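Transcriptional regulator, LacI family (Corynebacterium glutamicum, PDB 3H5T) regulates cell wall biogenesis as a DNA-binding, inositol-dependent transcriptional activator of ino1, the gene for inositol phosphate synthase. Local coordinates at residues A[148-158]-A[163-171]; A[194-202]-A[212-222]. All coordinates share one frame; numbering follows the deposited sequence.

Interaction 1: A[148-158]-A[163-171]; sequences RARGLPAVIAD and EEGMPFIAP
Ile156 meets Phe168 across two neighbouring parallel strands, 154-157 and 168-171, whose directions differ by 9°. Its CG2 lies 3.7 Å from Phe168 CD1, at the ring edge and near the ring plane. CG of Phe168 is trans to its own backbone N (chi1 179°), which carries the ring along the strand until CE1 is 3.5 Å from Asp158 O. The other branch of Ile156 ends in CD1, which touches both Glu163 CB and Met166 CB, 3.6 Å from the latter. Three backbone bonds join the two segments: Ile156 N to Pro167 O (2.7 Å), Ile169 N to Ile156 O and Asp158 N to Ile169 O.

Farther out, Arg148, in the last turn of helix 142-150, reaches the turn 163-166. NH1 donates a nearly straight bond to Glu164 O (2.9 Å), which lies in the guanidinium plane. NH2 pairs with Glu163 OE1 in a salt bridge modelled improbably short, so its exact geometry is doubtful. Lys139 holds the other oxygen of Glu163. Met166 CE lies over one guanidinium face, toward its rim. A water bridges Ala154 N and Gly165 O.

The pair belongs to the mostly parallel sheet of one lobe of the periplasmic-binding-protein fold. Strand 132-135 flanks 154-157 on its other edge. Helix 142-150 packs beside Met166, and helix 321-336 beside Pro167 and Ile169.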
loop_
_atom_site.group_PDB
_atom_site.type_symbol
_atom_site.label_atom_id
_atom_site.label_comp_id
_atom_site.label_asym_id
_atom_site.label_seq_id
_atom_site.Cartn_x
_atom_site.Cartn_y
_atom_site.Cartn_z
ATOM N N ARG A 148 -5.039 -20.890 6.209
ATOM C CA ARG A 148 -5.192 -22.060 5.345
ATOM C C ARG A 148 -5.833 -23.213 6.120
ATOM O O ARG A 148 -6.685 -23.940 5.595
ATOM C CB ARG A 148 -3.821 -22.500 4.826
ATOM C CG ARG A 148 -3.850 -23.642 3.829
ATOM C CD ARG A 148 -2.446 -24.129 3.517
ATOM N NE ARG A 148 -1.579 -23.052 3.044
ATOM C CZ ARG A 148 -1.729 -22.444 1.877
ATOM N NH1 ARG A 148 -2.705 -22.811 1.061
ATOM N NH2 ARG A 148 -0.916 -21.459 1.531
ATOM N N ALA A 149 -5.416 -23.373 7.375
ATOM C CA ALA A 149 -5.929 -24.430 8.235
ATOM C C ALA A 149 -7.399 -24.212 8.557
ATOM O O ALA A 149 -8.111 -25.161 8.859
ATOM C CB ALA A 149 -5.120 -24.498 9.520
ATOM N N ARG A 150 -7.850 -22.962 8.505
ATOM C CA ARG A 150 -9.243 -22.652 8.790
ATOM C C ARG A 150 -10.052 -22.723 7.485
ATOM O O ARG A 150 -11.285 -22.732 7.498
ATOM C CB ARG A 150 -9.350 -21.254 9.426
ATOM C CG ARG A 150 -10.783 -20.771 9.619
ATOM C CD ARG A 150 -10.885 -19.407 10.299
ATOM N NE ARG A 150 -12.273 -18.950 10.289
ATOM C CZ ARG A 150 -12.738 -17.901 10.963
ATOM N NH1 ARG A 150 -11.926 -17.177 11.721
ATOM N NH2 ARG A 150 -14.027 -17.586 10.893
ATOM N N GLY A 151 -9.349 -22.793 6.358
ATOM C CA GLY A 151 -10.031 -22.858 5.077
ATOM C C GLY A 151 -10.780 -21.571 4.779
ATOM O O GLY A 151 -11.851 -21.584 4.176
ATOM N N LEU A 152 -10.205 -20.453 5.205
ATOM C CA LEU A 152 -10.802 -19.131 5.002
ATOM C C LEU A 152 -10.448 -18.582 3.619
ATOM O O LEU A 152 -9.274 -18.467 3.273
ATOM C CB LEU A 152 -10.294 -18.174 6.086
ATOM C CG LEU A 152 -11.001 -16.843 6.362
ATOM C CD1 LEU A 152 -12.439 -17.095 6.799
ATOM C CD2 LEU A 152 -10.236 -16.089 7.454
ATOM N N PRO A 153 -11.462 -18.255 2.802
ATOM C CA PRO A 153 -11.174 -17.720 1.466
ATOM C C PRO A 153 -10.228 -16.531 1.628
ATOM O O PRO A 153 -10.497 -15.620 2.414
ATOM C CB PRO A 153 -12.553 -17.293 0.959
ATOM C CG PRO A 153 -13.477 -18.250 1.638
ATOM C CD PRO A 153 -12.915 -18.320 3.044
ATOM N N ALA A 154 -9.126 -16.523 0.894
ATOM C CA ALA A 154 -8.197 -15.426 1.044
ATOM C C ALA A 154 -7.503 -14.977 -0.227
ATOM O O ALA A 154 -7.219 -15.774 -1.126
ATOM C CB ALA A 154 -7.170 -15.784 2.087
ATOM N N VAL A 155 -7.245 -13.677 -0.285
ATOM C CA VAL A 155 -6.548 -13.064 -1.401
ATOM C C VAL A 155 -5.334 -12.369 -0.784
ATOM O O VAL A 155 -5.412 -11.818 0.314
ATOM C CB VAL A 155 -7.423 -12.015 -2.112
ATOM C CG1 VAL A 155 -7.848 -10.934 -1.123
ATOM C CG2 VAL A 155 -6.643 -11.381 -3.249
ATOM N N ILE A 156 -4.210 -12.401 -1.487
ATOM C CA ILE A 156 -2.995 -11.779 -0.985
ATOM C C ILE A 156 -2.625 -10.538 -1.794
ATOM O O ILE A 156 -2.702 -10.550 -3.023
ATOM C CB ILE A 156 -1.814 -12.783 -1.041
ATOM C CG1 ILE A 156 -2.031 -13.898 -0.019
ATOM C CG2 ILE A 156 -0.492 -12.066 -0.792
ATOM C CD1 ILE A 156 -1.167 -15.113 -0.270
ATOM N N ALA A 157 -2.216 -9.477 -1.098
ATOM C CA ALA A 157 -1.793 -8.239 -1.753
ATOM C C ALA A 157 -0.339 -7.940 -1.398
ATOM O O ALA A 157 0.060 -8.023 -0.231
ATOM C CB ALA A 157 -2.676 -7.077 -1.324
ATOM N N ASP A 158 0.445 -7.592 -2.414
ATOM C CA ASP A 158 1.856 -7.274 -2.238
ATOM C C ASP A 158 2.739 -8.484 -1.931
ATOM O O ASP A 158 3.734 -8.717 -2.607
ATOM C CB ASP A 158 2.010 -6.215 -1.143
ATOM C CG ASP A 158 1.969 -4.799 -1.693
ATOM O OD1 ASP A 158 1.778 -3.853 -0.894
ATOM O OD2 ASP A 158 2.142 -4.629 -2.923
ATOM N N GLU A 163 1.387 -18.572 -3.000
ATOM C CA GLU A 163 0.728 -19.349 -1.955
ATOM C C GLU A 163 -0.367 -20.086 -2.701
ATOM O O GLU A 163 -1.084 -19.482 -3.487
ATOM C CB GLU A 163 0.100 -18.453 -0.880
ATOM C CG GLU A 163 1.067 -17.949 0.179
ATOM C CD GLU A 163 1.751 -19.073 0.941
ATOM O OE1 GLU A 163 1.053 -20.026 1.343
ATOM O OE2 GLU A 163 2.984 -19.000 1.146
ATOM N N GLU A 164 -0.496 -21.384 -2.475
ATOM C CA GLU A 164 -1.521 -22.152 -3.173
ATOM C C GLU A 164 -2.938 -21.792 -2.715
ATOM O O GLU A 164 -3.192 -21.630 -1.528
ATOM C CB GLU A 164 -1.281 -23.654 -2.978
ATOM C CG GLU A 164 -2.339 -24.533 -3.637
ATOM C CD GLU A 164 -2.284 -25.964 -3.150
ATOM O OE1 GLU A 164 -2.341 -26.170 -1.916
ATOM O OE2 GLU A 164 -2.188 -26.881 -3.996
ATOM N N GLY A 165 -3.848 -21.666 -3.675
ATOM C CA GLY A 165 -5.235 -21.345 -3.370
ATOM C C GLY A 165 -5.499 -19.926 -2.899
ATOM O O GLY A 165 -6.590 -19.630 -2.415
ATOM N N MET A 166 -4.515 -19.043 -3.051
ATOM C CA MET A 166 -4.652 -17.657 -2.610
ATOM C C MET A 166 -4.283 -16.625 -3.689
ATOM O O MET A 166 -3.112 -16.270 -3.831
ATOM C CB MET A 166 -3.774 -17.422 -1.361
ATOM C CG MET A 166 -4.294 -18.015 -0.043
ATOM S SD MET A 166 -3.214 -17.713 1.413
ATOM C CE MET A 166 -3.522 -19.134 2.309
ATOM N N PRO A 167 -5.274 -16.140 -4.465
ATOM C CA PRO A 167 -5.049 -15.148 -5.522
ATOM C C PRO A 167 -4.093 -14.052 -5.066
ATOM O O PRO A 167 -4.152 -13.610 -3.922
ATOM C CB PRO A 167 -6.455 -14.644 -5.804
ATOM C CG PRO A 167 -7.228 -15.911 -5.755
ATOM C CD PRO A 167 -6.679 -16.584 -4.484
ATOM N N PHE A 168 -3.227 -13.616 -5.975
ATOM C CA PHE A 168 -2.195 -12.629 -5.679
ATOM C C PHE A 168 -2.268 -11.367 -6.553
ATOM O O PHE A 168 -2.364 -11.451 -7.780
ATOM C CB PHE A 168 -0.834 -13.340 -5.840
ATOM C CG PHE A 168 0.379 -12.468 -5.596
ATOM C CD1 PHE A 168 0.719 -12.052 -4.315
ATOM C CD2 PHE A 168 1.213 -12.114 -6.651
ATOM C CE1 PHE A 168 1.873 -11.300 -4.091
ATOM C CE2 PHE A 168 2.369 -11.366 -6.440
ATOM C CZ PHE A 168 2.700 -10.959 -5.158
ATOM N N ILE A 169 -2.216 -10.202 -5.912
ATOM C CA ILE A 169 -2.262 -8.915 -6.609
ATOM C C ILE A 169 -1.060 -8.063 -6.198
ATOM O O ILE A 169 -0.907 -7.729 -5.025
ATOM C CB ILE A 169 -3.525 -8.109 -6.245
ATOM C CG1 ILE A 169 -4.774 -8.945 -6.506
ATOM C CG2 ILE A 169 -3.560 -6.799 -7.040
ATOM C CD1 ILE A 169 -6.064 -8.211 -6.175
ATOM N N ALA A 170 -0.215 -7.702 -7.156
ATOM C CA ALA A 170 0.952 -6.884 -6.855
ATOM C C ALA A 170 1.716 -6.462 -8.100
ATOM O O ALA A 170 1.562 -7.046 -9.178
ATOM C CB ALA A 170 1.891 -7.640 -5.920
ATOM N N PRO A 171 2.535 -5.413 -7.977
ATOM C CA PRO A 171 3.315 -4.958 -9.130
ATOM C C PRO A 171 4.601 -5.783 -9.114
ATOM O O PRO A 171 4.881 -6.453 -8.123
ATOM C CB PRO A 171 3.576 -3.501 -8.795
ATOM C CG PRO A 171 3.764 -3.559 -7.298
ATOM C CD PRO A 171 2.600 -4.429 -6.882
HETATM O O HOH W 1 -8.276 -19.215 -0.313
#

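Interaction 2: A[194-202]-A[212-222]; sequences ILSIRLDRA and RLENAQYQVQR
Tyr218 and Leu199 form the tightly packed part of this contact. Tyr218 N donates to Leu199 O (3.1 Å) from above the carbonyl plane. Tyr218 is the centre of an inverse gamma turn, and its ring is directed at the loop 198-201. Arg198 CB lies over one face of the ring, near the rim. Arg198 CD is 3.4 Å from Tyr218 CE2, and the guanidinium plane stands 67° from the ring. Asp200 N sits at the ring edge, 3.3 Å from Tyr218 CD2.

Leu199 CD2 packs against Gln221 CB (3.6 Å) and Ala216 CB (4.0 Å). Gln221 is bent at chi2 (-49°), which folds its amide back against Ile197 CG1. A bond from Ile197 N to Gln221 OE1 is modelled, but the place of that oxygen is uncertain.

The side nearer solvent is looser. Arg212 stretches out from its helix, and NH1 makes a weak bond to the carbonyl O of Ala202 (2.9 Å), an exposed residue. Asp200 and Gln217 lie alongside each other. Asp200 OD1 accepts from Arg201 N (2.7 Å), and Gln217 NE2 bonds Asn215 O.

Acids outside the two segments hold both arginines: Glu77 pairs with Arg198 and Glu246 with Arg212. Trp248 adds a cation-pi contact to Arg198. Strand 192-197 runs between strands 244-247 and 271-274. Helix 221-235 packs on it through Val225 and Met229, and helix 277-289 through Leu279 and Val283.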
loop_
_atom_site.group_PDB
_atom_site.type_symbol
_atom_site.label_atom_id
_atom_site.label_comp_id
_atom_site.label_asym_id
_atom_site.label_seq_id
_atom_site.Cartn_x
_atom_site.Cartn_y
_atom_site.Cartn_z
ATOM N N ILE A 194 21.178 2.645 0.423
ATOM C CA ILE A 194 19.811 2.146 0.289
ATOM C C ILE A 194 19.143 2.051 1.656
ATOM O O ILE A 194 19.796 1.714 2.638
ATOM C CB ILE A 194 19.789 0.751 -0.371
ATOM C CG1 ILE A 194 20.320 0.846 -1.808
ATOM C CG2 ILE A 194 18.382 0.192 -0.366
ATOM C CD1 ILE A 194 20.420 -0.489 -2.534
ATOM N N LEU A 195 17.850 2.364 1.717
ATOM C CA LEU A 195 17.088 2.287 2.963
ATOM C C LEU A 195 15.878 1.382 2.755
ATOM O O LEU A 195 15.223 1.446 1.714
ATOM C CB LEU A 195 16.612 3.676 3.406
ATOM C CG LEU A 195 17.695 4.621 3.924
ATOM C CD1 LEU A 195 17.096 5.967 4.295
ATOM C CD2 LEU A 195 18.361 3.994 5.125
ATOM N N SER A 196 15.579 0.549 3.748
ATOM C CA SER A 196 14.454 -0.378 3.664
ATOM C C SER A 196 13.696 -0.516 4.960
ATOM O O SER A 196 14.188 -0.137 6.030
ATOM C CB SER A 196 14.943 -1.778 3.279
ATOM O OG SER A 196 15.268 -1.851 1.904
ATOM N N ILE A 197 12.492 -1.067 4.863
ATOM C CA ILE A 197 11.703 -1.335 6.057
ATOM C C ILE A 197 11.860 -2.839 6.334
ATOM O O ILE A 197 12.686 -3.490 5.696
ATOM C CB ILE A 197 10.214 -0.901 5.892
ATOM C CG1 ILE A 197 9.611 -1.428 4.591
ATOM C CG2 ILE A 197 10.125 0.621 5.915
ATOM C CD1 ILE A 197 8.128 -1.174 4.500
ATOM N N ARG A 198 11.087 -3.393 7.262
ATOM C CA ARG A 198 11.221 -4.806 7.648
ATOM C C ARG A 198 11.577 -5.835 6.575
ATOM O O ARG A 198 10.840 -6.035 5.615
ATOM C CB ARG A 198 9.970 -5.273 8.379
ATOM C CG ARG A 198 10.188 -6.525 9.227
ATOM C CD ARG A 198 8.964 -6.825 10.066
ATOM N NE ARG A 198 8.488 -5.626 10.758
ATOM C CZ ARG A 198 7.240 -5.170 10.683
ATOM N NH1 ARG A 198 6.339 -5.809 9.955
ATOM N NH2 ARG A 198 6.895 -4.066 11.323
ATOM N N LEU A 199 12.719 -6.495 6.762
ATOM C CA LEU A 199 13.187 -7.517 5.831
ATOM C C LEU A 199 12.912 -8.942 6.334
ATOM O O LEU A 199 12.838 -9.872 5.531
ATOM C CB LEU A 199 14.692 -7.339 5.556
ATOM C CG LEU A 199 15.112 -6.203 4.597
ATOM C CD1 LEU A 199 16.593 -5.836 4.778
ATOM C CD2 LEU A 199 14.836 -6.631 3.160
ATOM N N ASP A 200 12.751 -9.113 7.647
ATOM C CA ASP A 200 12.505 -10.437 8.211
ATOM C C ASP A 200 11.874 -10.398 9.612
ATOM O O ASP A 200 11.730 -9.330 10.202
ATOM C CB ASP A 200 13.819 -11.226 8.270
ATOM C CG ASP A 200 13.621 -12.707 7.993
ATOM O OD1 ASP A 200 12.507 -13.223 8.247
ATOM O OD2 ASP A 200 14.581 -13.357 7.527
ATOM N N ARG A 201 11.517 -11.568 10.141
ATOM C CA ARG A 201 10.905 -11.665 11.470
ATOM C C ARG A 201 11.851 -11.197 12.572
ATOM O O ARG A 201 11.472 -10.401 13.436
ATOM C CB ARG A 201 10.479 -13.104 11.786
ATOM C CG ARG A 201 9.565 -13.756 10.765
ATOM C CD ARG A 201 9.156 -15.162 11.220
ATOM N NE ARG A 201 8.046 -15.156 12.172
ATOM C CZ ARG A 201 7.843 -16.101 13.090
ATOM N NH1 ARG A 201 8.681 -17.129 13.187
ATOM N NH2 ARG A 201 6.797 -16.025 13.908
ATOM N N ALA A 202 13.076 -11.710 12.554
ATOM C CA ALA A 202 14.051 -11.337 13.567
ATOM C C ALA A 202 14.323 -9.845 13.467
ATOM O O ALA A 202 14.822 -9.364 12.447
ATOM C CB ALA A 202 15.352 -12.130 13.385
ATOM N N ARG A 212 21.200 -11.443 6.017
ATOM C CA ARG A 212 19.837 -11.034 6.326
ATOM C C ARG A 212 19.069 -10.735 5.051
ATOM O O ARG A 212 17.905 -11.100 4.923
ATOM C CB ARG A 212 19.823 -9.796 7.227
ATOM C CG ARG A 212 18.421 -9.380 7.630
ATOM C CD ARG A 212 18.425 -8.335 8.722
ATOM N NE ARG A 212 17.083 -7.822 8.981
ATOM C CZ ARG A 212 16.122 -8.495 9.605
ATOM N NH1 ARG A 212 16.349 -9.724 10.048
ATOM N NH2 ARG A 212 14.935 -7.934 9.788
ATOM N N LEU A 213 19.739 -10.084 4.107
ATOM C CA LEU A 213 19.126 -9.723 2.832
ATOM C C LEU A 213 18.777 -10.951 2.009
ATOM O O LEU A 213 17.645 -11.113 1.566
ATOM C CB LEU A 213 20.077 -8.826 2.037
ATOM C CG LEU A 213 19.646 -8.324 0.664
ATOM C CD1 LEU A 213 18.332 -7.577 0.792
ATOM C CD2 LEU A 213 20.730 -7.415 0.095
ATOM N N GLU A 214 19.772 -11.806 1.813
ATOM C CA GLU A 214 19.631 -13.040 1.049
ATOM C C GLU A 214 18.542 -13.980 1.587
ATOM O O GLU A 214 17.885 -14.680 0.817
ATOM C CB GLU A 214 20.991 -13.753 1.021
ATOM C CG GLU A 214 21.012 -15.088 0.313
ATOM C CD GLU A 214 22.428 -15.578 0.048
ATOM O OE1 GLU A 214 23.232 -15.644 1.010
ATOM O OE2 GLU A 214 22.737 -15.896 -1.125
ATOM N N ASN A 215 18.348 -13.984 2.904
ATOM C CA ASN A 215 17.351 -14.844 3.548
ATOM C C ASN A 215 16.067 -14.089 3.892
ATOM O O ASN A 215 15.145 -14.651 4.492
ATOM C CB ASN A 215 17.932 -15.454 4.826
ATOM C CG ASN A 215 19.040 -16.454 4.548
ATOM O OD1 ASN A 215 18.793 -17.531 4.025
ATOM N ND2 ASN A 215 20.265 -16.099 4.899
ATOM N N ALA A 216 16.010 -12.818 3.507
ATOM C CA ALA A 216 14.848 -11.983 3.767
ATOM C C ALA A 216 13.554 -12.654 3.304
ATOM O O ALA A 216 13.431 -13.067 2.142
ATOM C CB ALA A 216 15.018 -10.635 3.073
ATOM N N GLN A 217 12.590 -12.758 4.216
ATOM C CA GLN A 217 11.302 -13.368 3.908
ATOM C C GLN A 217 10.281 -12.307 3.496
ATOM O O GLN A 217 9.201 -12.623 3.000
ATOM C CB GLN A 217 10.766 -14.152 5.114
ATOM C CG GLN A 217 11.576 -15.388 5.486
ATOM C CD GLN A 217 11.801 -16.298 4.298
ATOM O OE1 GLN A 217 10.853 -16.729 3.634
ATOM N NE2 GLN A 217 13.063 -16.592 4.017
ATOM N N TYR A 218 10.609 -11.043 3.715
ATOM C CA TYR A 218 9.697 -9.993 3.314
ATOM C C TYR A 218 10.014 -9.618 1.878
ATOM O O TYR A 218 10.815 -8.727 1.613
ATOM C CB TYR A 218 9.812 -8.770 4.235
ATOM C CG TYR A 218 9.000 -8.876 5.520
ATOM C CD1 TYR A 218 7.633 -8.574 5.535
ATOM C CD2 TYR A 218 9.596 -9.303 6.714
ATOM C CE1 TYR A 218 6.875 -8.695 6.705
ATOM C CE2 TYR A 218 8.856 -9.428 7.885
ATOM C CZ TYR A 218 7.494 -9.126 7.878
ATOM O OH TYR A 218 6.755 -9.278 9.032
ATOM N N GLN A 219 9.403 -10.341 0.944
ATOM C CA GLN A 219 9.580 -10.060 -0.476
ATOM C C GLN A 219 9.104 -8.609 -0.602
ATOM O O GLN A 219 8.488 -8.090 0.322
ATOM C CB GLN A 219 8.694 -11.012 -1.286
ATOM C CG GLN A 219 8.946 -12.487 -0.976
ATOM C CD GLN A 219 7.792 -13.395 -1.397
ATOM O OE1 GLN A 219 7.906 -14.622 -1.353
ATOM N NE2 GLN A 219 6.680 -12.797 -1.799
ATOM N N VAL A 220 9.363 -7.957 -1.725
ATOM C CA VAL A 220 8.986 -6.548 -1.910
ATOM C C VAL A 220 10.222 -5.789 -1.444
ATOM O O VAL A 220 10.928 -5.197 -2.256
ATOM C CB VAL A 220 7.744 -6.103 -1.045
ATOM C CG1 VAL A 220 7.477 -4.610 -1.216
ATOM C CG2 VAL A 220 6.506 -6.866 -1.456
ATOM N N GLN A 221 10.497 -5.836 -0.143
ATOM C CA GLN A 221 11.679 -5.177 0.390
ATOM C C GLN A 221 12.893 -5.814 -0.264
ATOM O O GLN A 221 13.699 -5.136 -0.886
ATOM C CB GLN A 221 11.762 -5.364 1.898
ATOM C CG GLN A 221 10.641 -4.697 2.638
ATOM C CD GLN A 221 10.464 -3.277 2.196
ATOM O OE1 GLN A 221 11.380 -2.471 2.313
ATOM N NE2 GLN A 221 9.283 -2.957 1.671
ATOM N N ARG A 222 13.006 -7.129 -0.122
ATOM C CA ARG A 222 14.101 -7.885 -0.699
ATOM C C ARG A 222 14.174 -7.658 -2.201
ATOM O O ARG A 222 15.234 -7.384 -2.744
ATOM C CB ARG A 222 13.907 -9.378 -0.427
ATOM C CG ARG A 222 15.006 -10.271 -0.990
ATOM C CD ARG A 222 14.582 -11.727 -0.946
ATOM N NE ARG A 222 13.459 -11.981 -1.844
ATOM C CZ ARG A 222 12.724 -13.089 -1.840
ATOM N NH1 ARG A 222 12.978 -14.067 -0.980
ATOM N NH2 ARG A 222 11.731 -13.221 -2.703
#

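The chain reaches interaction 1 first. Helix 142-150 leads into strand 154-157, and a short loop of four residues is closed when strand 168-171 pairs beside it. Interaction 2 opens only later, in strand 192-197. It closes a longer loop that includes strand 206-207 and the start of helix 210-214. The two are in series, so they neither nest nor cross. Interaction 1 belongs to the seven-stranded sheet and interaction 2 to the five-stranded one, the two lobes of the ligand-binding part of LacI-family regulators. Their centres are about 21 Å apart, yet they touch where Asp158 O packs 3.5 Å from Val220 CG2.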